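Local coordinates for protein oxidoreductase, 2OG-Fe(II) oxygenase family (Burkholderia pseudomallei, PDB 6N1F) that binds an iron ion and, like other members of the 2OG-Fe(II) oxygenase family, probably catalyses an oxidation reaction, at residues Gly34-Tyr39 with Gly127-Thr132; Ala59-Arg64 with Asp119-Arg124; Ala134-Arg139 with Tyr164-Val169. All blocks are in the same frame, centred on the assembly; numbering follows the deposited sequence.

Contact 1 (Gly34-Tyr39 with Gly127-Thr132); sequences GGMADY and GDMFGT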
loop_
_atom_site.group_PDB
_atom_site.type_symbol
_atom_site.label_atom_id
_atom_site.label_comp_id
_atom_site.label_asym_id
_atom_site.label_seq_id
_atom_site.Cartn_x
_atom_site.Cartn_y
_atom_site.Cartn_z
ATOM N N GLY A 34 -8.546 -17.840 0.936
ATOM C CA GLY A 34 -7.706 -19.011 1.040
ATOM C C GLY A 34 -6.546 -18.785 1.984
ATOM O O GLY A 34 -6.675 -18.094 2.999
ATOM N N GLY A 35 -5.394 -19.355 1.632
ATOM C CA GLY A 35 -4.197 -19.208 2.437
ATOM C C GLY A 35 -3.024 -18.671 1.643
ATOM O O GLY A 35 -3.210 -18.134 0.543
HETATM N N MSE A 36 -1.811 -18.826 2.180
HETATM C CA MSE A 36 -0.623 -18.255 1.553
HETATM C C MSE A 36 -0.442 -18.714 0.110
HETATM O O MSE A 36 -0.157 -17.895 -0.764
HETATM C CB MSE A 36 0.641 -18.596 2.349
HETATM C CG MSE A 36 1.892 -17.916 1.773
HETATM SE SE MSE A 36 1.739 -15.949 1.573
HETATM C CE MSE A 36 2.006 -15.496 3.459
ATOM N N ALA A 37 -0.605 -20.019 -0.136
ATOM C CA ALA A 37 -0.504 -20.533 -1.499
ATOM C C ALA A 37 -1.461 -19.806 -2.437
ATOM O O ALA A 37 -1.114 -19.518 -3.589
ATOM C CB ALA A 37 -0.783 -22.031 -1.522
ATOM N N ASP A 38 -2.667 -19.494 -1.951
ATOM C CA ASP A 38 -3.646 -18.764 -2.757
ATOM C C ASP A 38 -3.264 -17.296 -2.901
ATOM O O ASP A 38 -3.365 -16.731 -3.998
ATOM C CB ASP A 38 -5.043 -18.893 -2.136
ATOM C CG ASP A 38 -5.417 -20.338 -1.845
ATOM O OD1 ASP A 38 -5.474 -21.148 -2.803
ATOM O OD2 ASP A 38 -5.629 -20.667 -0.655
ATOM N N TYR A 39 -2.851 -16.649 -1.803
ATOM C CA TYR A 39 -2.450 -15.246 -1.888
ATOM C C TYR A 39 -1.343 -15.042 -2.923
ATOM O O TYR A 39 -1.440 -14.161 -3.787
ATOM C CB TYR A 39 -1.979 -14.729 -0.534
ATOM C CG TYR A 39 -2.937 -14.895 0.614
ATOM C CD1 TYR A 39 -4.299 -15.017 0.404
ATOM C CD2 TYR A 39 -2.462 -14.930 1.920
ATOM C CE1 TYR A 39 -5.161 -15.155 1.452
ATOM C CE2 TYR A 39 -3.311 -15.080 2.978
ATOM C CZ TYR A 39 -4.656 -15.186 2.745
ATOM O OH TYR A 39 -5.502 -15.325 3.801
ATOM N N GLY A 127 7.737 -12.358 2.588
ATOM C CA GLY A 127 8.713 -13.187 1.897
ATOM C C GLY A 127 8.073 -14.363 1.184
ATOM O O GLY A 127 8.388 -14.654 0.030
ATOM N N ASP A 128 7.169 -15.066 1.869
ATOM C CA ASP A 128 6.419 -16.123 1.204
ATOM C C ASP A 128 5.517 -15.554 0.113
ATOM O O ASP A 128 5.357 -16.158 -0.955
ATOM C CB ASP A 128 5.587 -16.889 2.226
ATOM C CG ASP A 128 6.451 -17.640 3.221
ATOM O OD1 ASP A 128 7.692 -17.533 3.119
ATOM O OD2 ASP A 128 5.889 -18.332 4.093
HETATM N N MSE A 129 4.930 -14.394 0.369
HETATM C CA MSE A 129 3.944 -13.781 -0.510
HETATM C C MSE A 129 4.599 -13.454 -1.837
HETATM O O MSE A 129 4.027 -13.682 -2.896
HETATM C CB MSE A 129 3.354 -12.527 0.154
HETATM C CG MSE A 129 2.616 -11.578 -0.757
HETATM SE SE MSE A 129 0.716 -11.968 -0.832
HETATM C CE MSE A 129 0.253 -11.932 1.062
ATOM N N PHE A 130 5.826 -12.940 -1.760
ATOM C CA PHE A 130 6.570 -12.590 -2.956
ATOM C C PHE A 130 7.221 -13.805 -3.597
ATOM O O PHE A 130 7.601 -13.741 -4.771
ATOM C CB PHE A 130 7.624 -11.520 -2.633
ATOM C CG PHE A 130 7.051 -10.240 -2.057
ATOM C CD1 PHE A 130 5.708 -9.925 -2.206
ATOM C CD2 PHE A 130 7.862 -9.357 -1.361
ATOM C CE1 PHE A 130 5.179 -8.755 -1.664
ATOM C CE2 PHE A 130 7.345 -8.182 -0.814
ATOM C CZ PHE A 130 5.997 -7.887 -0.966
ATOM N N GLY A 131 7.356 -14.903 -2.863
ATOM C CA GLY A 131 7.929 -16.109 -3.430
ATOM C C GLY A 131 9.409 -16.037 -3.744
ATOM O O GLY A 131 9.842 -16.576 -4.771
ATOM N N THR A 132 10.201 -15.390 -2.886
ATOM C CA THR A 132 11.646 -15.352 -3.069
ATOM C C THR A 132 12.330 -15.392 -1.711
ATOM O O THR A 132 11.749 -15.035 -0.682
ATOM C CB THR A 132 12.106 -14.105 -3.849
ATOM O OG1 THR A 132 13.460 -14.267 -4.284
ATOM C CG2 THR A 132 12.044 -12.900 -2.967
#

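Contact 2 (Ala59-Arg64 with Asp119-Arg124); sequences AHELAR and DARRTR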
loop_
_atom_site.group_PDB
_atom_site.type_symbol
_atom_site.label_atom_id
_atom_site.label_comp_id
_atom_site.label_asym_id
_atom_site.label_seq_id
_atom_site.Cartn_x
_atom_site.Cartn_y
_atom_site.Cartn_z
ATOM N N ALA A 59 -6.152 -7.039 14.631
ATOM C CA ALA A 59 -6.962 -5.842 14.832
ATOM C C ALA A 59 -6.337 -4.930 15.883
ATOM O O ALA A 59 -6.293 -3.706 15.710
ATOM C CB ALA A 59 -8.393 -6.216 15.222
ATOM N N HIS A 60 -5.836 -5.505 16.983
ATOM C CA HIS A 60 -5.238 -4.640 17.992
ATOM C C HIS A 60 -3.979 -3.960 17.465
ATOM O O HIS A 60 -3.650 -2.865 17.915
ATOM C CB HIS A 60 -4.958 -5.419 19.283
ATOM C CG HIS A 60 -3.820 -6.380 19.178
ATOM N ND1 HIS A 60 -3.992 -7.693 18.795
ATOM C CD2 HIS A 60 -2.496 -6.223 19.421
ATOM C CE1 HIS A 60 -2.819 -8.305 18.801
ATOM N NE2 HIS A 60 -1.897 -7.438 19.180
ATOM N N GLU A 61 -3.290 -4.575 16.500
ATOM C CA GLU A 61 -2.122 -3.948 15.889
ATOM C C GLU A 61 -2.524 -2.785 14.994
ATOM O O GLU A 61 -1.858 -1.742 14.976
ATOM C CB GLU A 61 -1.338 -4.980 15.082
ATOM C CG GLU A 61 -0.807 -6.159 15.912
ATOM C CD GLU A 61 -0.067 -7.181 15.064
ATOM O OE1 GLU A 61 -0.622 -7.610 14.031
ATOM O OE2 GLU A 61 1.082 -7.537 15.409
ATOM N N LEU A 62 -3.600 -2.952 14.225
ATOM C CA LEU A 62 -4.090 -1.835 13.426
ATOM C C LEU A 62 -4.574 -0.710 14.320
ATOM O O LEU A 62 -4.357 0.463 14.012
ATOM C CB LEU A 62 -5.201 -2.289 12.482
ATOM C CG LEU A 62 -4.659 -3.169 11.353
ATOM C CD1 LEU A 62 -5.701 -3.381 10.278
ATOM C CD2 LEU A 62 -3.377 -2.581 10.761
ATOM N N ALA A 63 -5.239 -1.051 15.425
ATOM C CA ALA A 63 -5.610 -0.043 16.412
ATOM C C ALA A 63 -4.392 0.749 16.886
ATOM O O ALA A 63 -4.443 1.979 16.978
ATOM C CB ALA A 63 -6.317 -0.706 17.594
ATOM N N ARG A 64 -3.284 0.068 17.165
ATOM C CA ARG A 64 -2.079 0.773 17.584
ATOM C C ARG A 64 -1.571 1.691 16.478
ATOM O O ARG A 64 -1.296 2.876 16.711
ATOM C CB ARG A 64 -0.999 -0.226 17.992
ATOM C CG ARG A 64 0.202 0.417 18.668
ATOM C CD ARG A 64 1.271 -0.623 18.993
ATOM N NE ARG A 64 2.404 -0.050 19.722
ATOM C CZ ARG A 64 3.626 -0.579 19.736
ATOM N NH1 ARG A 64 3.874 -1.690 19.053
ATOM N NH2 ARG A 64 4.604 0.006 20.419
ATOM N N ASP A 119 8.628 -6.355 11.201
ATOM C CA ASP A 119 9.008 -7.336 12.199
ATOM C C ASP A 119 9.095 -8.718 11.553
ATOM O O ASP A 119 8.761 -8.908 10.381
ATOM C CB ASP A 119 8.039 -7.316 13.382
ATOM C CG ASP A 119 6.610 -7.694 12.997
ATOM O OD1 ASP A 119 6.367 -8.197 11.878
ATOM O OD2 ASP A 119 5.714 -7.485 13.840
ATOM N N ALA A 120 9.550 -9.693 12.340
ATOM C CA ALA A 120 9.815 -11.024 11.802
ATOM C C ALA A 120 8.556 -11.651 11.216
ATOM O O ALA A 120 8.600 -12.280 10.151
ATOM C CB ALA A 120 10.403 -11.924 12.894
ATOM N N ARG A 121 7.425 -11.501 11.905
ATOM C CA ARG A 121 6.173 -12.041 11.386
ATOM C C ARG A 121 5.854 -11.472 10.006
ATOM O O ARG A 121 5.525 -12.221 9.081
ATOM C CB ARG A 121 5.038 -11.755 12.368
ATOM C CG ARG A 121 3.661 -12.086 11.841
ATOM C CD ARG A 121 2.605 -11.780 12.896
ATOM N NE ARG A 121 1.263 -11.961 12.358
ATOM C CZ ARG A 121 0.136 -11.721 13.021
ATOM N NH1 ARG A 121 0.163 -11.289 14.279
ATOM N NH2 ARG A 121 -1.024 -11.916 12.413
ATOM N N ARG A 122 5.978 -10.155 9.834
ATOM C CA ARG A 122 5.645 -9.573 8.536
ATOM C C ARG A 122 6.699 -9.893 7.486
ATOM O O ARG A 122 6.359 -10.105 6.318
ATOM C CB ARG A 122 5.465 -8.064 8.658
ATOM C CG ARG A 122 4.007 -7.614 8.571
ATOM C CD ARG A 122 3.135 -8.270 9.619
ATOM N NE ARG A 122 3.512 -7.831 10.948
ATOM C CZ ARG A 122 2.731 -7.920 12.015
ATOM N NH1 ARG A 122 1.510 -8.431 11.913
ATOM N NH2 ARG A 122 3.173 -7.491 13.187
ATOM N N THR A 123 7.972 -9.959 7.884
ATOM C CA THR A 123 9.034 -10.278 6.935
ATOM C C THR A 123 8.867 -11.683 6.368
ATOM O O THR A 123 9.040 -11.905 5.164
ATOM C CB THR A 123 10.395 -10.135 7.615
ATOM O OG1 THR A 123 10.501 -8.825 8.179
ATOM C CG2 THR A 123 11.527 -10.359 6.610
ATOM N N ARG A 124 8.561 -12.657 7.227
ATOM C CA ARG A 124 8.274 -13.996 6.728
ATOM C C ARG A 124 7.023 -13.997 5.859
ATOM O O ARG A 124 6.991 -14.651 4.811
ATOM C CB ARG A 124 8.099 -14.969 7.884
ATOM C CG ARG A 124 9.366 -15.310 8.638
ATOM C CD ARG A 124 10.341 -16.059 7.752
ATOM N NE ARG A 124 11.317 -16.794 8.550
ATOM C CZ ARG A 124 12.340 -17.474 8.044
ATOM N NH1 ARG A 124 12.532 -17.510 6.729
ATOM N NH2 ARG A 124 13.175 -18.109 8.856
HETATM O O HOH W 1 2.291 -10.042 15.831
#

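Contact 3 (Ala134-Arg139 with Tyr164-Val169); sequences AEYFIR and YEFSVV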
loop_
_atom_site.group_PDB
_atom_site.type_symbol
_atom_site.label_atom_id
_atom_site.label_comp_id
_atom_site.label_asym_id
_atom_site.label_seq_id
_atom_site.Cartn_x
_atom_site.Cartn_y
_atom_site.Cartn_z
ATOM N N ALA A 134 15.062 -13.630 -1.392
ATOM C CA ALA A 134 15.828 -12.397 -1.377
ATOM C C ALA A 134 15.301 -11.438 -0.318
ATOM O O ALA A 134 14.116 -11.431 0.023
ATOM C CB ALA A 134 15.802 -11.730 -2.751
ATOM N N GLU A 135 16.215 -10.635 0.213
ATOM C CA GLU A 135 15.875 -9.647 1.221
ATOM C C GLU A 135 15.157 -8.468 0.575
ATOM O O GLU A 135 15.631 -7.902 -0.415
ATOM C CB GLU A 135 17.153 -9.187 1.919
ATOM C CG GLU A 135 17.031 -7.945 2.780
ATOM C CD GLU A 135 18.269 -7.734 3.642
ATOM O OE1 GLU A 135 18.105 -7.388 4.829
ATOM O OE2 GLU A 135 19.404 -7.931 3.143
ATOM N N TYR A 136 14.019 -8.097 1.133
ATOM C CA TYR A 136 13.286 -6.927 0.678
ATOM C C TYR A 136 13.366 -5.826 1.728
ATOM O O TYR A 136 13.494 -6.092 2.928
ATOM C CB TYR A 136 11.829 -7.264 0.373
ATOM C CG TYR A 136 11.606 -7.836 -1.010
ATOM C CD1 TYR A 136 11.069 -7.062 -2.027
ATOM C CD2 TYR A 136 11.937 -9.152 -1.300
ATOM C CE1 TYR A 136 10.860 -7.585 -3.292
ATOM C CE2 TYR A 136 11.733 -9.677 -2.558
ATOM C CZ TYR A 136 11.199 -8.902 -3.552
ATOM O OH TYR A 136 10.998 -9.440 -4.812
ATOM N N PHE A 137 13.328 -4.586 1.251
ATOM C CA PHE A 137 13.422 -3.395 2.078
ATOM C C PHE A 137 12.180 -2.546 1.882
ATOM O O PHE A 137 11.685 -2.413 0.760
ATOM C CB PHE A 137 14.656 -2.562 1.716
ATOM C CG PHE A 137 15.931 -3.349 1.710
ATOM C CD1 PHE A 137 16.708 -3.429 2.848
ATOM C CD2 PHE A 137 16.348 -4.011 0.568
ATOM C CE1 PHE A 137 17.887 -4.154 2.855
ATOM C CE2 PHE A 137 17.522 -4.740 0.567
ATOM C CZ PHE A 137 18.294 -4.810 1.715
ATOM N N ILE A 138 11.688 -1.961 2.968
ATOM C CA ILE A 138 10.621 -0.968 2.880
ATOM C C ILE A 138 11.282 0.377 2.575
ATOM O O ILE A 138 11.981 0.937 3.420
ATOM C CB ILE A 138 9.793 -0.910 4.171
ATOM C CG1 ILE A 138 9.072 -2.241 4.417
ATOM C CG2 ILE A 138 8.783 0.221 4.118
ATOM C CD1 ILE A 138 8.389 -2.344 5.786
ATOM N N ARG A 139 11.067 0.898 1.363
ATOM C CA ARG A 139 11.739 2.119 0.941
ATOM C C ARG A 139 10.916 3.377 1.168
ATOM O O ARG A 139 11.486 4.464 1.289
ATOM C CB ARG A 139 12.101 2.042 -0.546
ATOM C CG ARG A 139 13.322 1.193 -0.868
ATOM C CD ARG A 139 13.731 1.376 -2.323
ATOM N NE ARG A 139 14.321 2.684 -2.589
ATOM C CZ ARG A 139 15.632 2.922 -2.588
ATOM N NH1 ARG A 139 16.488 1.940 -2.328
ATOM N NH2 ARG A 139 16.090 4.138 -2.849
ATOM N N TYR A 164 10.942 -0.207 -7.288
ATOM C CA TYR A 164 9.816 -0.688 -6.494
ATOM C C TYR A 164 9.221 -1.920 -7.161
ATOM O O TYR A 164 8.824 -1.862 -8.329
ATOM C CB TYR A 164 8.747 0.389 -6.365
ATOM C CG TYR A 164 9.078 1.562 -5.485
ATOM C CD1 TYR A 164 10.151 1.535 -4.619
ATOM C CD2 TYR A 164 8.290 2.700 -5.520
ATOM C CE1 TYR A 164 10.433 2.622 -3.813
ATOM C CE2 TYR A 164 8.556 3.777 -4.723
ATOM C CZ TYR A 164 9.623 3.741 -3.875
ATOM O OH TYR A 164 9.866 4.838 -3.087
ATOM N N GLU A 165 9.144 -3.033 -6.429
ATOM C CA GLU A 165 8.554 -4.256 -6.967
ATOM C C GLU A 165 7.131 -4.491 -6.498
ATOM O O GLU A 165 6.309 -5.027 -7.245
ATOM C CB GLU A 165 9.380 -5.472 -6.572
ATOM C CG GLU A 165 10.580 -5.734 -7.411
ATOM C CD GLU A 165 11.226 -7.028 -7.006
ATOM O OE1 GLU A 165 12.438 -7.017 -6.716
ATOM O OE2 GLU A 165 10.500 -8.047 -6.947
ATOM N N PHE A 166 6.831 -4.152 -5.258
ATOM C CA PHE A 166 5.512 -4.404 -4.719
ATOM C C PHE A 166 5.108 -3.221 -3.878
ATOM O O PHE A 166 5.946 -2.488 -3.348
ATOM C CB PHE A 166 5.441 -5.678 -3.872
ATOM C CG PHE A 166 5.731 -6.929 -4.637
ATOM C CD1 PHE A 166 4.766 -7.498 -5.457
ATOM C CD2 PHE A 166 6.971 -7.540 -4.534
ATOM C CE1 PHE A 166 5.041 -8.660 -6.163
ATOM C CE2 PHE A 166 7.250 -8.698 -5.234
ATOM C CZ PHE A 166 6.287 -9.258 -6.053
ATOM N N SER A 167 3.808 -3.050 -3.776
ATOM C CA SER A 167 3.186 -2.043 -2.953
ATOM C C SER A 167 2.248 -2.755 -1.990
ATOM O O SER A 167 1.627 -3.757 -2.352
ATOM C CB SER A 167 2.422 -1.042 -3.841
ATOM O OG SER A 167 1.675 -0.147 -3.053
ATOM N N VAL A 168 2.168 -2.260 -0.756
ATOM C CA VAL A 168 1.275 -2.795 0.263
ATOM C C VAL A 168 0.430 -1.648 0.789
ATOM O O VAL A 168 0.948 -0.558 1.049
ATOM C CB VAL A 168 2.034 -3.477 1.424
ATOM C CG1 VAL A 168 1.056 -4.024 2.414
ATOM C CG2 VAL A 168 2.902 -4.594 0.889
ATOM N N VAL A 169 -0.871 -1.890 0.939
ATOM C CA VAL A 169 -1.818 -0.865 1.358
ATOM C C VAL A 169 -2.722 -1.443 2.418
ATOM O O VAL A 169 -3.444 -2.411 2.158
ATOM C CB VAL A 169 -2.659 -0.344 0.186
ATOM C CG1 VAL A 169 -3.507 0.805 0.665
ATOM C CG2 VAL A 169 -1.756 0.079 -0.924
#

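Contact 1 (Gly34-Tyr39 with Gly127-Thr132)
Two selenomethionines, M36 on helix 36-45 and M129 on helix 120-130, carry most of this contact, each reaching across to the opposite helix. M36 comes in at the start of its helix. With CG anti to the backbone N (chi1 -176°), a bend at chi2 brings SE of M36 over the partner backbone, 3.7 Å from CA of M129 and 4.0 Å from its CB; the bend at chi3 turns CE of M36 back to CB of D128 (4.0 Å). Nearer the backbone, CG of M36 touches CB of D128 at 3.9 Å, and the two side chains cross at about a right angle. D128 thus contributes its methylene rather than its carboxylate.

M129 answers in the other direction. Its chi2 (92°), away from a staggered value, brings SE to 3.9 Å from CB of Y39, and chi3 carries CE toward the Y39 ring, obliquely, 4.1 Å from CD2. Y39 therefore meets M129 mainly through its CB. Its ring turns back over the first turn of its own helix, with O of G35 lying 3.2 Å above one face near the rim. That turn is helped by D38, whose OD2 accepts from N of G35 at 2.6 Å through its anti lone pair in a nearly straight bond (167°). This is the N3-to-N-cap half of a capping box; G35, the N-cap, has no side chain to return the other half.

M129 also packs on L43, further along helix 36-45, and both Y39 and M129 touch L51 of strand 48-51, while D128 remains exposed. The arrangement is apolar helix-helix packing against an edge strand of the main sheet, in keeping with the helices that flank the double-stranded beta-helix of 2OG-Fe(II) oxygenases.

Contact 2 (Ala59-Arg64 with Asp119-Arg124)
E61 of helix 59-70 points its carboxylate at R121 and R122, at the start of helix 120-130. D119, the N-cap of that helix, receives N of R122 on OD1 at 2.9 Å, and its OD2 takes NH2 of R122 at 2.6 Å through the syn lone pair. R121 extends straight from CG to NE; its NH1 lies 3.8 Å from OE1 of E61, a long salt bridge of charges alone, as the oxygen is well out of the guanidinium plane. A water joins the same two residues, donating to OE2 of E61 and accepting from NH1 of R121, which also pairs with D58. R122, bent at chi2 and chi3, grips E61 end-on: NH1 to OE1 and NH2 to OE2, both 3.1 Å. OE2 lies in the guanidinium plane, yet NH2 reaches it from 41° out of the carboxylate plane, the two groups being turned 51° apart. OE1 of E61 also accepts from N of D58, and NH1 of R122 gives to O of A56. R122 is buried between two acids, so its charge is probably compensated, and the network ties the start of helix 59-70 to the capped N-terminus of helix 120-130.

Contact 3 (Ala134-Arg139 with Tyr164-Val169)
Y136 and E165 meet near the starts of strands 137-147 and 166-171 of the seven-stranded antiparallel sheet of this 2OG-Fe(II) oxygenase, probably the major sheet of its double-stranded beta-helix. These strands do not neighbour each other: strand 218-227 runs between them, and E165 and F166 both face Y226 of it in a classic beta bulge.

The polar link is one short hydrogen bond, OH of Y136 donating to OE2 of E165 at 2.6 Å. The oxygen sits at the edge of the ring, in its plane, while the hydroxyl comes from 38° out of the carboxylate plane; ring and carboxylate are turned 66° apart. E165, extended beyond CG, reaches toward Y136, and its OE1 is held by a salt bridge to R228. The R139 guanidinium is gripped by D96 and the carbonyls of H229 and G231, and OH of Y164 hydrogen-bonds to the same D96 OD2.

The F166 ring lies beside the Y136-E165 bond. OH of Y136 lies in the plane of that ring, at its edge, 3.8 Å from CE2, and CE1 of Y136 is 4.1 Å from CD2 of F166.

The remaining contact is carbon to carbon. Y164, whose side chain is about 5 Å from that of the iron ligand D157, brings its CE1 to 3.7 Å from CB of R139. CD of R139 then rests at the edge of the Y164 ring, in its plane, 3.8 Å from CE1.

Overall arrangement
From the N terminus, helix 36-45 opens contact 1 and helix 59-70 opens contact 2. Contact 2 closes first, at the beginning of helix 120-130, and contact 1 closes at the far end of that same helix, so the shorter loop sits within the longer one. Helix 120-130 is thereby tied at its two ends to two different helices. After a short loop, in which contact 3 opens, the chain enters strand 137-147; contact 3 closes at the start of strand 166-171, in series with the others, across strand 218-227. F130, at the end of the shared helix, packs on F166 and Y136, linking contact 1 to contact 3 and the helical layer to the sheet.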